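Long-range contacts in CHAD domain (Ricinus communis, PDB 6QV5), which probably binds inorganic polyphosphate, as a zinc-containing, all-helical member of the CHAD domain family: residues L18-D23 against H219-S224; E50-E55 against K136-A141; A78-A83 against L154-W159; E239-H244 against R282-D287. All coordinates share one frame; numbering follows the deposited sequence.

Overall arrangement
All four contacts lie well apart in a single all-helical chain. Contact 1 joins the loop before helix 26-42 to the loop before helix 224-260, and so encloses contacts 2 and 3 along the sequence. Those two alternate: their segments tie the starts of helices 54-73 and 82-108 to helices 122-145 and 147-163, with centres 26 Å apart. Contact 4 comes last, where helix 224-260 meets the turn between helices 265-281 and 286-293. Contacts 3 and 4 sit on opposite sides of the chain's centre, 36 Å between their centres. The contacts thus fix connections between helices at separate places round the bundle, with the zinc ion in contact 2 alone.

Contact 1 of 4, residues L18-D23 against H219-S224; sequences LALDAD and HGLYRS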
loop_
_atom_site.group_PDB
_atom_site.type_symbol
_atom_site.label_atom_id
_atom_site.label_comp_id
_atom_site.label_asym_id
_atom_site.label_seq_id
_atom_site.Cartn_x
_atom_site.Cartn_y
_atom_site.Cartn_z
ATOM N N LEU A 18 -6.206 -6.163 -15.247
ATOM C CA LEU A 18 -7.639 -6.007 -15.479
ATOM C C LEU A 18 -7.911 -5.107 -16.685
ATOM O O LEU A 18 -7.752 -3.886 -16.607
ATOM C CB LEU A 18 -8.345 -5.496 -14.206
ATOM C CG LEU A 18 -9.876 -5.566 -14.176
ATOM C CD1 LEU A 18 -10.369 -6.991 -13.948
ATOM C CD2 LEU A 18 -10.427 -4.674 -13.092
ATOM N N ALA A 19 -8.299 -5.729 -17.811
ATOM C CA ALA A 19 -8.606 -5.029 -19.055
ATOM C C ALA A 19 -10.120 -4.992 -19.287
ATOM O O ALA A 19 -10.696 -5.919 -19.866
ATOM C CB ALA A 19 -7.883 -5.684 -20.226
ATOM N N LEU A 20 -10.765 -3.925 -18.787
ATOM C CA LEU A 20 -12.207 -3.715 -18.915
ATOM C C LEU A 20 -12.544 -3.174 -20.298
ATOM O O LEU A 20 -11.739 -2.444 -20.886
ATOM C CB LEU A 20 -12.714 -2.724 -17.846
ATOM C CG LEU A 20 -12.722 -3.184 -16.386
ATOM C CD1 LEU A 20 -12.744 -1.992 -15.455
ATOM C CD2 LEU A 20 -13.916 -4.085 -16.089
ATOM N N ASP A 21 -13.744 -3.512 -20.808
ATOM C CA ASP A 21 -14.233 -3.027 -22.099
ATOM C C ASP A 21 -14.577 -1.539 -21.982
ATOM O O ASP A 21 -14.934 -1.080 -20.894
ATOM C CB ASP A 21 -15.471 -3.825 -22.551
ATOM C CG ASP A 21 -15.196 -5.270 -22.922
ATOM O OD1 ASP A 21 -14.418 -5.503 -23.876
ATOM O OD2 ASP A 21 -15.777 -6.169 -22.278
ATOM N N ALA A 22 -14.447 -0.787 -23.089
ATOM C CA ALA A 22 -14.740 0.650 -23.127
ATOM C C ALA A 22 -16.229 0.935 -22.887
ATOM O O ALA A 22 -16.563 1.939 -22.254
ATOM C CB ALA A 22 -14.301 1.238 -24.460
ATOM N N ASP A 23 -17.109 0.037 -23.372
ATOM C CA ASP A 23 -18.566 0.134 -23.252
ATOM C C ASP A 23 -19.135 -0.596 -22.013
ATOM O O ASP A 23 -20.356 -0.727 -21.893
ATOM C CB ASP A 23 -19.234 -0.362 -24.552
ATOM C CG ASP A 23 -18.968 -1.822 -24.886
ATOM O OD1 ASP A 23 -17.780 -2.224 -24.909
ATOM O OD2 ASP A 23 -19.947 -2.561 -25.140
ATOM N N HIS A 219 -7.962 0.452 -16.299
ATOM C CA HIS A 219 -6.874 0.372 -17.282
ATOM C C HIS A 219 -7.335 0.405 -18.753
ATOM O O HIS A 219 -6.810 1.207 -19.529
ATOM C CB HIS A 219 -5.991 -0.862 -17.001
ATOM C CG HIS A 219 -4.945 -1.124 -18.042
ATOM N ND1 HIS A 219 -5.027 -2.218 -18.883
ATOM C CD2 HIS A 219 -3.838 -0.411 -18.356
ATOM C CE1 HIS A 219 -3.967 -2.143 -19.672
ATOM N NE2 HIS A 219 -3.224 -1.072 -19.394
ATOM N N GLY A 220 -8.295 -0.448 -19.113
ATOM C CA GLY A 220 -8.815 -0.550 -20.476
ATOM C C GLY A 220 -9.752 0.557 -20.930
ATOM O O GLY A 220 -10.277 0.497 -22.045
ATOM N N LEU A 221 -9.961 1.577 -20.078
ATOM C CA LEU A 221 -10.845 2.719 -20.327
ATOM C C LEU A 221 -10.099 3.973 -20.804
ATOM O O LEU A 221 -10.717 4.861 -21.395
ATOM C CB LEU A 221 -11.619 3.043 -19.035
ATOM C CG LEU A 221 -13.028 2.461 -18.878
ATOM C CD1 LEU A 221 -13.001 0.952 -18.676
ATOM C CD2 LEU A 221 -13.724 3.080 -17.694
ATOM N N TYR A 222 -8.782 4.050 -20.537
ATOM C CA TYR A 222 -7.940 5.201 -20.871
ATOM C C TYR A 222 -6.837 4.871 -21.893
ATOM O O TYR A 222 -6.538 3.694 -22.112
ATOM C CB TYR A 222 -7.346 5.805 -19.583
ATOM C CG TYR A 222 -8.375 6.364 -18.621
ATOM C CD1 TYR A 222 -8.691 7.718 -18.618
ATOM C CD2 TYR A 222 -9.013 5.543 -17.696
ATOM C CE1 TYR A 222 -9.636 8.239 -17.736
ATOM C CE2 TYR A 222 -9.970 6.049 -16.817
ATOM C CZ TYR A 222 -10.270 7.402 -16.834
ATOM O OH TYR A 222 -11.201 7.914 -15.965
ATOM N N ARG A 223 -6.244 5.920 -22.520
ATOM C CA ARG A 223 -5.175 5.830 -23.527
ATOM C C ARG A 223 -3.942 5.091 -22.998
ATOM O O ARG A 223 -3.499 5.366 -21.883
ATOM C CB ARG A 223 -4.791 7.227 -24.035
ATOM N N SER A 224 -3.403 4.152 -23.798
ATOM C CA SER A 224 -2.261 3.299 -23.448
ATOM C C SER A 224 -0.940 4.039 -23.194
ATOM O O SER A 224 -0.255 3.718 -22.222
ATOM C CB SER A 224 -2.059 2.216 -24.502
ATOM O OG SER A 224 -3.184 1.353 -24.573
HETATM O O HOH W 1 -9.522 -1.818 -16.888
#
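The backbone at Leu20-Ala22 passes the bend at Gly220-Leu221 without a direct hydrogen bond, and the nearest alpha carbons, Ala22 CA and Leu221 CA, are 5.2 Å apart. Both segments are irregular connections of the all-helical CHAD fold: 18-23 leads into helix 26-42, and 219-224 carries the chain from helix 198-217 to helix 224-260. A single water joins their polar atoms. It donates to Leu18 O (2.7 Å) and accepts from Leu20 N and from Gly220 N, the latter at 2.9 Å, so one molecule serves three backbone groups of two chain segments.

Leucine and histidine side chains fill in around this bridge. The CD1 branch of Leu221 comes close to the other loop, 3.8 Å from Leu20 CB, and also touches Asp21 O. The side chain of Leu221 also touches Ala171 and Ser175 of helix 171-192, while Leu20 leans on Ala32 of helix 26-42; a branched apolar residue suits both positions. His219 CB meets Leu18 O at 3.5 Å, and the flat imidazole suits the place by having that oxygen at its edge, near the ring plane. Glycine fits the bend because Leu20 O occupies the place where a beta carbon on residue 220 would stand: Gly220 CA makes a CA-H...O contact with Leu20 O at 3.5 Å, with 140° at the hydrogen.

Contact 2 of 4, residues E50-E55 against K136-A141; sequences EGHDPE and KRHAAA. With ZN (zinc ion), chain B.
His52 and Arg137 slide past each other in opposite directions, the imidazole and guanidinium planes 33° apart, while His52 and His138 cross at about a right angle to meet on one zinc ion. The aliphatic part of Arg137 packs beside the first histidine: Arg137 CG lies 3.5 Å from His52 ND1. Further out, the guanidinium lies flat against the backbone of the turn, with His52 CA over the centre of one face. Both end nitrogens donate hydrogen bonds to Asp53 O, which lies in the guanidinium plane; they come from the same face of the carbonyl plane, NH1 well above it, with NH1 to Asp53 O 2.8 Å and NH2 to Asp53 O 3.1 Å. A bend at chi2 (60°) sets CD on this course. Arg137 also donates to Val48 O and Ala47 O, so this long side chain, with several N-H groups, serves backbone carbonyls of helix 45-50 and of the turn after it. Asp53 in turn caps helix 54-73, its OD1 accepting from Glu55 N through the anti lone pair.

The two ring planes are 60° apart, an oblique pair, with His138 NE2 at the edge of the His52 ring. Zinc is bound by His52 NE2 at 2.2 Å and by His138 NE2 at 1.9 Å. The arrangement is a surface zinc site with two histidine ligands from this chain, one from an interhelical turn and one from helix 122-145.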
loop_
_atom_site.group_PDB
_atom_site.type_symbol
_atom_site.label_atom_id
_atom_site.label_comp_id
_atom_site.label_asym_id
_atom_site.label_seq_id
_atom_site.Cartn_x
_atom_site.Cartn_y
_atom_site.Cartn_z
ATOM N N GLU A 50 2.318 -20.656 5.707
ATOM C CA GLU A 50 3.342 -21.705 5.733
ATOM C C GLU A 50 4.800 -21.240 5.593
ATOM O O GLU A 50 5.682 -21.871 6.179
ATOM C CB GLU A 50 3.034 -22.769 4.667
ATOM C CG GLU A 50 1.782 -23.583 4.968
ATOM C CD GLU A 50 1.271 -24.511 3.881
ATOM O OE1 GLU A 50 1.968 -24.696 2.857
ATOM O OE2 GLU A 50 0.158 -25.057 4.059
ATOM N N GLY A 51 5.049 -20.188 4.815
ATOM C CA GLY A 51 6.406 -19.703 4.568
ATOM C C GLY A 51 6.818 -18.414 5.252
ATOM O O GLY A 51 6.080 -17.868 6.077
ATOM N N HIS A 52 8.029 -17.931 4.905
ATOM C CA HIS A 52 8.637 -16.698 5.417
ATOM C C HIS A 52 9.141 -15.787 4.282
ATOM O O HIS A 52 9.898 -14.844 4.536
ATOM C CB HIS A 52 9.764 -17.015 6.417
ATOM C CG HIS A 52 9.269 -17.347 7.786
ATOM N ND1 HIS A 52 9.026 -16.360 8.723
ATOM C CD2 HIS A 52 8.983 -18.550 8.331
ATOM C CE1 HIS A 52 8.601 -16.992 9.805
ATOM N NE2 HIS A 52 8.559 -18.310 9.617
ATOM N N ASP A 53 8.697 -16.060 3.034
ATOM C CA ASP A 53 9.051 -15.295 1.834
ATOM C C ASP A 53 8.535 -13.850 1.969
ATOM O O ASP A 53 7.339 -13.661 2.208
ATOM C CB ASP A 53 8.470 -15.971 0.574
ATOM C CG ASP A 53 9.048 -15.519 -0.760
ATOM O OD1 ASP A 53 9.129 -14.290 -0.992
ATOM O OD2 ASP A 53 9.384 -16.394 -1.587
ATOM N N PRO A 54 9.413 -12.825 1.855
ATOM C CA PRO A 54 8.942 -11.436 2.015
ATOM C C PRO A 54 8.033 -10.927 0.895
ATOM O O PRO A 54 7.150 -10.117 1.167
ATOM C CB PRO A 54 10.239 -10.628 2.116
ATOM C CG PRO A 54 11.248 -11.440 1.401
ATOM C CD PRO A 54 10.870 -12.876 1.608
ATOM N N GLU A 55 8.241 -11.404 -0.350
ATOM C CA GLU A 55 7.470 -11.003 -1.532
ATOM C C GLU A 55 6.004 -11.456 -1.475
ATOM O O GLU A 55 5.122 -10.694 -1.879
ATOM C CB GLU A 55 8.169 -11.469 -2.826
ATOM C CG GLU A 55 7.576 -10.930 -4.127
ATOM C CD GLU A 55 7.436 -9.425 -4.285
ATOM O OE1 GLU A 55 8.314 -8.677 -3.797
ATOM O OE2 GLU A 55 6.445 -8.994 -4.917
ATOM N N LYS A 136 6.468 -11.889 13.919
ATOM C CA LYS A 136 5.387 -11.069 13.361
ATOM C C LYS A 136 4.731 -11.792 12.178
ATOM O O LYS A 136 3.528 -11.636 11.960
ATOM C CB LYS A 136 5.892 -9.674 12.950
ATOM C CG LYS A 136 6.268 -8.761 14.119
ATOM C CD LYS A 136 5.077 -8.081 14.787
ATOM C CE LYS A 136 5.521 -7.278 15.986
ATOM N NZ LYS A 136 4.371 -6.650 16.686
ATOM N N ARG A 137 5.522 -12.607 11.443
ATOM C CA ARG A 137 5.057 -13.430 10.326
ATOM C C ARG A 137 4.171 -14.560 10.865
ATOM O O ARG A 137 3.139 -14.858 10.266
ATOM C CB ARG A 137 6.250 -13.974 9.507
ATOM C CG ARG A 137 5.888 -14.859 8.298
ATOM C CD ARG A 137 5.024 -14.168 7.249
ATOM N NE ARG A 137 4.917 -14.966 6.026
ATOM C CZ ARG A 137 5.627 -14.746 4.924
ATOM N NH1 ARG A 137 6.494 -13.742 4.873
ATOM N NH2 ARG A 137 5.473 -15.526 3.863
ATOM N N HIS A 138 4.563 -15.158 12.010
ATOM C CA HIS A 138 3.808 -16.212 12.690
ATOM C C HIS A 138 2.499 -15.658 13.239
ATOM O O HIS A 138 1.473 -16.334 13.161
ATOM C CB HIS A 138 4.647 -16.860 13.805
ATOM C CG HIS A 138 5.676 -17.833 13.309
ATOM N ND1 HIS A 138 6.576 -18.431 14.173
ATOM C CD2 HIS A 138 5.909 -18.285 12.054
ATOM C CE1 HIS A 138 7.322 -19.223 13.418
ATOM N NE2 HIS A 138 6.955 -19.169 12.139
ATOM N N ALA A 139 2.533 -14.412 13.756
ATOM C CA ALA A 139 1.368 -13.701 14.284
ATOM C C ALA A 139 0.377 -13.387 13.159
ATOM O O ALA A 139 -0.833 -13.498 13.367
ATOM C CB ALA A 139 1.805 -12.420 14.977
ATOM N N ALA A 140 0.895 -13.020 11.965
ATOM C CA ALA A 140 0.099 -12.729 10.772
ATOM C C ALA A 140 -0.526 -14.018 10.234
ATOM O O ALA A 140 -1.676 -13.997 9.796
ATOM C CB ALA A 140 0.962 -12.074 9.704
ATOM N N ALA A 141 0.221 -15.144 10.308
ATOM C CA ALA A 141 -0.226 -16.475 9.884
ATOM C C ALA A 141 -1.415 -16.952 10.726
ATOM O O ALA A 141 -2.349 -17.537 10.176
ATOM C CB ALA A 141 0.919 -17.470 9.991
HETATM ZN ZN ZN B . 8.389 -19.949 11.117
#

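Contact 3 of 4, residues A78-A83 against L154-W159; sequences APCPPA and LTLGAW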
loop_
_atom_site.group_PDB
_atom_site.type_symbol
_atom_site.label_atom_id
_atom_site.label_comp_id
_atom_site.label_asym_id
_atom_site.label_seq_id
_atom_site.Cartn_x
_atom_site.Cartn_y
_atom_site.Cartn_z
ATOM N N ALA A 78 -21.564 2.670 -3.440
ATOM C CA ALA A 78 -21.721 1.457 -2.641
ATOM C C ALA A 78 -20.934 1.559 -1.316
ATOM O O ALA A 78 -19.755 1.192 -1.274
ATOM C CB ALA A 78 -21.262 0.246 -3.446
ATOM N N PRO A 79 -21.554 2.064 -0.221
ATOM C CA PRO A 79 -20.813 2.159 1.049
ATOM C C PRO A 79 -20.671 0.809 1.746
ATOM O O PRO A 79 -21.661 0.101 1.949
ATOM C CB PRO A 79 -21.613 3.178 1.865
ATOM C CG PRO A 79 -22.991 3.132 1.307
ATOM C CD PRO A 79 -22.945 2.548 -0.079
ATOM N N CYS A 80 -19.422 0.446 2.077
ATOM C CA CYS A 80 -19.063 -0.806 2.743
ATOM C C CYS A 80 -19.547 -0.798 4.204
ATOM O O CYS A 80 -19.323 0.203 4.893
ATOM C CB CYS A 80 -17.558 -1.042 2.652
ATOM S SG CYS A 80 -17.031 -2.711 3.118
ATOM N N PRO A 81 -20.207 -1.883 4.697
ATOM C CA PRO A 81 -20.670 -1.895 6.101
ATOM C C PRO A 81 -19.550 -1.628 7.117
ATOM O O PRO A 81 -18.427 -2.093 6.900
ATOM C CB PRO A 81 -21.266 -3.296 6.270
ATOM C CG PRO A 81 -21.624 -3.725 4.899
ATOM C CD PRO A 81 -20.570 -3.140 4.011
ATOM N N PRO A 82 -19.821 -0.861 8.207
ATOM C CA PRO A 82 -18.756 -0.545 9.181
ATOM C C PRO A 82 -18.062 -1.747 9.820
ATOM O O PRO A 82 -16.872 -1.654 10.116
ATOM C CB PRO A 82 -19.466 0.325 10.224
ATOM C CG PRO A 82 -20.919 0.027 10.054
ATOM C CD PRO A 82 -21.095 -0.220 8.590
ATOM N N ALA A 83 -18.792 -2.868 10.013
ATOM C CA ALA A 83 -18.265 -4.110 10.589
ATOM C C ALA A 83 -17.160 -4.713 9.714
ATOM O O ALA A 83 -16.151 -5.176 10.251
ATOM C CB ALA A 83 -19.388 -5.116 10.792
ATOM N N LEU A 154 -15.484 -13.982 2.865
ATOM C CA LEU A 154 -16.772 -14.527 2.462
ATOM C C LEU A 154 -17.854 -13.439 2.474
ATOM O O LEU A 154 -18.602 -13.328 1.501
ATOM C CB LEU A 154 -17.148 -15.698 3.391
ATOM C CG LEU A 154 -18.376 -16.528 3.035
ATOM C CD1 LEU A 154 -18.106 -17.439 1.842
ATOM C CD2 LEU A 154 -18.811 -17.360 4.222
ATOM N N THR A 155 -17.926 -12.636 3.563
ATOM C CA THR A 155 -18.911 -11.557 3.720
ATOM C C THR A 155 -18.659 -10.427 2.706
ATOM O O THR A 155 -19.627 -9.873 2.183
ATOM C CB THR A 155 -18.996 -11.081 5.184
ATOM O OG1 THR A 155 -19.082 -12.219 6.043
ATOM C CG2 THR A 155 -20.198 -10.179 5.448
ATOM N N LEU A 156 -17.374 -10.113 2.405
ATOM C CA LEU A 156 -17.007 -9.087 1.419
ATOM C C LEU A 156 -17.457 -9.492 0.015
ATOM O O LEU A 156 -18.037 -8.672 -0.695
ATOM C CB LEU A 156 -15.493 -8.803 1.419
ATOM C CG LEU A 156 -14.995 -7.621 2.251
ATOM C CD1 LEU A 156 -13.484 -7.623 2.319
ATOM C CD2 LEU A 156 -15.473 -6.286 1.679
ATOM N N GLY A 157 -17.199 -10.752 -0.347
ATOM C CA GLY A 157 -17.573 -11.340 -1.629
ATOM C C GLY A 157 -19.073 -11.388 -1.831
ATOM O O GLY A 157 -19.559 -11.096 -2.927
ATOM N N ALA A 158 -19.817 -11.730 -0.756
ATOM C CA ALA A 158 -21.280 -11.798 -0.740
ATOM C C ALA A 158 -21.894 -10.403 -0.894
ATOM O O ALA A 158 -22.883 -10.251 -1.612
ATOM C CB ALA A 158 -21.761 -12.444 0.550
ATOM N N TRP A 159 -21.298 -9.392 -0.228
ATOM C CA TRP A 159 -21.730 -7.995 -0.286
ATOM C C TRP A 159 -21.452 -7.419 -1.678
ATOM O O TRP A 159 -22.301 -6.710 -2.219
ATOM C CB TRP A 159 -21.038 -7.168 0.815
ATOM C CG TRP A 159 -21.224 -5.686 0.680
ATOM C CD1 TRP A 159 -22.298 -4.952 1.088
ATOM C CD2 TRP A 159 -20.310 -4.762 0.076
ATOM N NE1 TRP A 159 -22.110 -3.625 0.774
ATOM C CE2 TRP A 159 -20.900 -3.481 0.147
ATOM C CE3 TRP A 159 -19.053 -4.895 -0.539
ATOM C CZ2 TRP A 159 -20.274 -2.339 -0.367
ATOM C CZ3 TRP A 159 -18.433 -3.764 -1.044
ATOM C CH2 TRP A 159 -19.037 -2.503 -0.948
#
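Trp159 donates its backbone N-H to Thr155 O (3.0 Å) within helix 147-163, and from that turn its indole reaches across to the proline-rich segment 78-83. No hydrogen bond links the segments; the contact rests on the large flat ring, whose CG is anti to the backbone N (chi1 169°). Two groups lie over the same indole face. Pro81 CD stands above the five-membered ring, 3.8 Å from its centroid, in a CH-pi contact that suits proline, whose CD hydrogens are slightly polarised by the adjoining nitrogen. Cys80 SG sits over the six-membered ring, 4.5 Å from the centroid and 10° off the normal, a sulfur-aromatic contact. The same sulfur touches Leu156 CD2 at 4.2 Å, which brings the leucine one helical turn back into the packing. At the far end of the indole, Ala78 O lies at the ring edge near its plane, and the small Ala78 CB approaches Trp159 CZ2 to 4.1 Å.

Pro81 immediately precedes helix 82-108. Leu34 of helix 26-42 and Leu71 of helix 54-73 also pack on Trp159, while Leu156 touches Ile88 of helix 82-108, so the tryptophan joins helix 147-163 to the bundle.

Contact 4 of 4, residues E239-H244 against R282-D287; sequences EELGRH and RPADLD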
loop_
_atom_site.group_PDB
_atom_site.type_symbol
_atom_site.label_atom_id
_atom_site.label_comp_id
_atom_site.label_asym_id
_atom_site.label_seq_id
_atom_site.Cartn_x
_atom_site.Cartn_y
_atom_site.Cartn_z
ATOM N N GLU A 239 8.215 6.119 -4.861
ATOM C CA GLU A 239 9.533 5.558 -4.558
ATOM C C GLU A 239 10.364 6.535 -3.706
ATOM O O GLU A 239 11.041 6.102 -2.773
ATOM C CB GLU A 239 10.267 5.226 -5.871
ATOM C CG GLU A 239 11.532 4.399 -5.713
ATOM C CD GLU A 239 12.412 4.386 -6.949
ATOM O OE1 GLU A 239 12.035 3.720 -7.940
ATOM O OE2 GLU A 239 13.478 5.042 -6.925
ATOM N N GLU A 240 10.295 7.845 -4.027
ATOM C CA GLU A 240 11.023 8.902 -3.327
ATOM C C GLU A 240 10.469 9.173 -1.926
ATOM O O GLU A 240 11.240 9.162 -0.964
ATOM C CB GLU A 240 11.099 10.186 -4.183
ATOM C CG GLU A 240 11.867 11.349 -3.560
ATOM C CD GLU A 240 13.308 11.124 -3.132
ATOM O OE1 GLU A 240 14.018 10.321 -3.782
ATOM O OE2 GLU A 240 13.732 11.770 -2.147
ATOM N N LEU A 241 9.148 9.414 -1.810
ATOM C CA LEU A 241 8.492 9.675 -0.524
ATOM C C LEU A 241 8.472 8.433 0.378
ATOM O O LEU A 241 8.505 8.571 1.602
ATOM C CB LEU A 241 7.071 10.232 -0.716
ATOM C CG LEU A 241 6.948 11.644 -1.300
ATOM C CD1 LEU A 241 5.607 11.838 -1.973
ATOM C CD2 LEU A 241 7.168 12.715 -0.235
ATOM N N GLY A 242 8.434 7.250 -0.239
ATOM C CA GLY A 242 8.447 5.962 0.447
ATOM C C GLY A 242 9.790 5.650 1.076
ATOM O O GLY A 242 9.844 5.022 2.136
ATOM N N ARG A 243 10.886 6.099 0.422
ATOM C CA ARG A 243 12.274 5.938 0.874
ATOM C C ARG A 243 12.470 6.645 2.224
ATOM O O ARG A 243 13.007 6.042 3.154
ATOM C CB ARG A 243 13.248 6.487 -0.190
ATOM C CG ARG A 243 14.720 6.506 0.228
ATOM C CD ARG A 243 15.560 7.486 -0.587
ATOM N NE ARG A 243 15.075 8.870 -0.504
ATOM C CZ ARG A 243 15.389 9.730 0.462
ATOM N NH1 ARG A 243 16.192 9.363 1.455
ATOM N NH2 ARG A 243 14.898 10.961 0.446
ATOM N N HIS A 244 12.007 7.911 2.326
ATOM C CA HIS A 244 12.085 8.720 3.543
ATOM C C HIS A 244 11.138 8.180 4.618
ATOM O O HIS A 244 11.443 8.288 5.809
ATOM C CB HIS A 244 11.786 10.199 3.239
ATOM C CG HIS A 244 12.054 11.111 4.394
ATOM N ND1 HIS A 244 13.303 11.672 4.595
ATOM C CD2 HIS A 244 11.229 11.513 5.389
ATOM C CE1 HIS A 244 13.196 12.403 5.693
ATOM N NE2 HIS A 244 11.967 12.335 6.208
ATOM N N ARG A 282 19.497 13.234 3.749
ATOM C CA ARG A 282 18.780 12.844 2.534
ATOM C C ARG A 282 17.253 12.928 2.749
ATOM O O ARG A 282 16.599 11.887 2.872
ATOM C CB ARG A 282 19.212 11.444 2.047
ATOM C CG ARG A 282 20.644 11.373 1.517
ATOM C CD ARG A 282 20.899 10.119 0.694
ATOM N NE ARG A 282 20.879 8.897 1.505
ATOM C CZ ARG A 282 21.086 7.673 1.027
ATOM N NH1 ARG A 282 21.337 7.489 -0.264
ATOM N NH2 ARG A 282 21.048 6.623 1.836
ATOM N N PRO A 283 16.648 14.143 2.814
ATOM C CA PRO A 283 15.186 14.207 2.980
ATOM C C PRO A 283 14.468 13.972 1.650
ATOM O O PRO A 283 15.128 13.897 0.608
ATOM C CB PRO A 283 14.952 15.613 3.535
ATOM C CG PRO A 283 16.106 16.424 3.041
ATOM C CD PRO A 283 17.231 15.497 2.666
ATOM N N ALA A 284 13.125 13.837 1.679
ATOM C CA ALA A 284 12.326 13.634 0.469
ATOM C C ALA A 284 12.509 14.856 -0.434
ATOM O O ALA A 284 12.114 15.963 -0.058
ATOM C CB ALA A 284 10.859 13.439 0.830
ATOM N N ASP A 285 13.212 14.668 -1.572
ATOM C CA ASP A 285 13.514 15.743 -2.520
ATOM C C ASP A 285 12.241 16.258 -3.180
ATOM O O ASP A 285 11.834 15.769 -4.238
ATOM C CB ASP A 285 14.578 15.311 -3.552
ATOM C CG ASP A 285 15.224 16.444 -4.338
ATOM O OD1 ASP A 285 15.033 17.623 -3.958
ATOM O OD2 ASP A 285 15.939 16.150 -5.319
ATOM N N LEU A 286 11.600 17.240 -2.517
ATOM C CA LEU A 286 10.350 17.857 -2.958
ATOM C C LEU A 286 10.500 18.579 -4.290
ATOM O O LEU A 286 9.577 18.526 -5.094
ATOM C CB LEU A 286 9.755 18.800 -1.891
ATOM C CG LEU A 286 9.636 18.302 -0.435
ATOM C CD1 LEU A 286 8.960 19.337 0.420
ATOM C CD2 LEU A 286 8.864 16.988 -0.328
ATOM N N ASP A 287 11.667 19.215 -4.537
ATOM C CA ASP A 287 11.967 19.926 -5.786
ATOM C C ASP A 287 11.939 18.987 -7.001
ATOM O O ASP A 287 11.413 19.369 -8.047
ATOM C CB ASP A 287 13.308 20.676 -5.690
ATOM C CG ASP A 287 13.315 21.877 -4.752
ATOM O OD1 ASP A 287 12.225 22.270 -4.272
ATOM O OD2 ASP A 287 14.410 22.430 -4.505
#
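One turn of helix, Glu240 to His244, faces the extended turn Arg282-Asp285, with Leu241 CA and Ala284 CA nearest at 5.6 Å. The turn links helix 265-281 to helix 286-293; Asp285, the centre of an inverse gamma turn, is the N-cap position of the latter. Two oppositely charged side chains from one face of the helix hold it.

Glu240 OE2 is gripped by two donors from opposite faces of the carboxylate plane. Asp285 N donates to Glu240 OE2 at 3.0 Å, nearly straight at 166°, and Arg243 NH2 meets Glu240 OE2 at 3.0 Å in a salt bridge within the helix. A glutamate suits this place by the start of helix 286-293, where the helix dipole would probably favour a negative charge. The Arg243 chain bends at chi3 (58°), which sets NE; the guanidinium meets the turn with its edge. Its NH1 reaches Arg282 O at 2.9 Å and its NH2 the same Arg282 O at 3.1 Å, both from one face of the carbonyl, so a single carbonyl just past helix 265-281 receives two N-H groups. The salt bridge and these bonds together fix the rotation of the guanidinium.

Between the charged groups and the interior, Ala284 CB fits against Leu241 CD2 at 3.9 Å and also touches His244 CB; a small side chain suits so close an approach. The flat His244 imidazole packs beside the Pro283-Ala284 backbone, Arg282 O near the ring plane at its edge. Leu241 continues inward onto Ala201, Thr204 and Arg205 of helix 198-217 and onto Ile289 of helix 286-293, so the turn packs where helix 224-260 meets both.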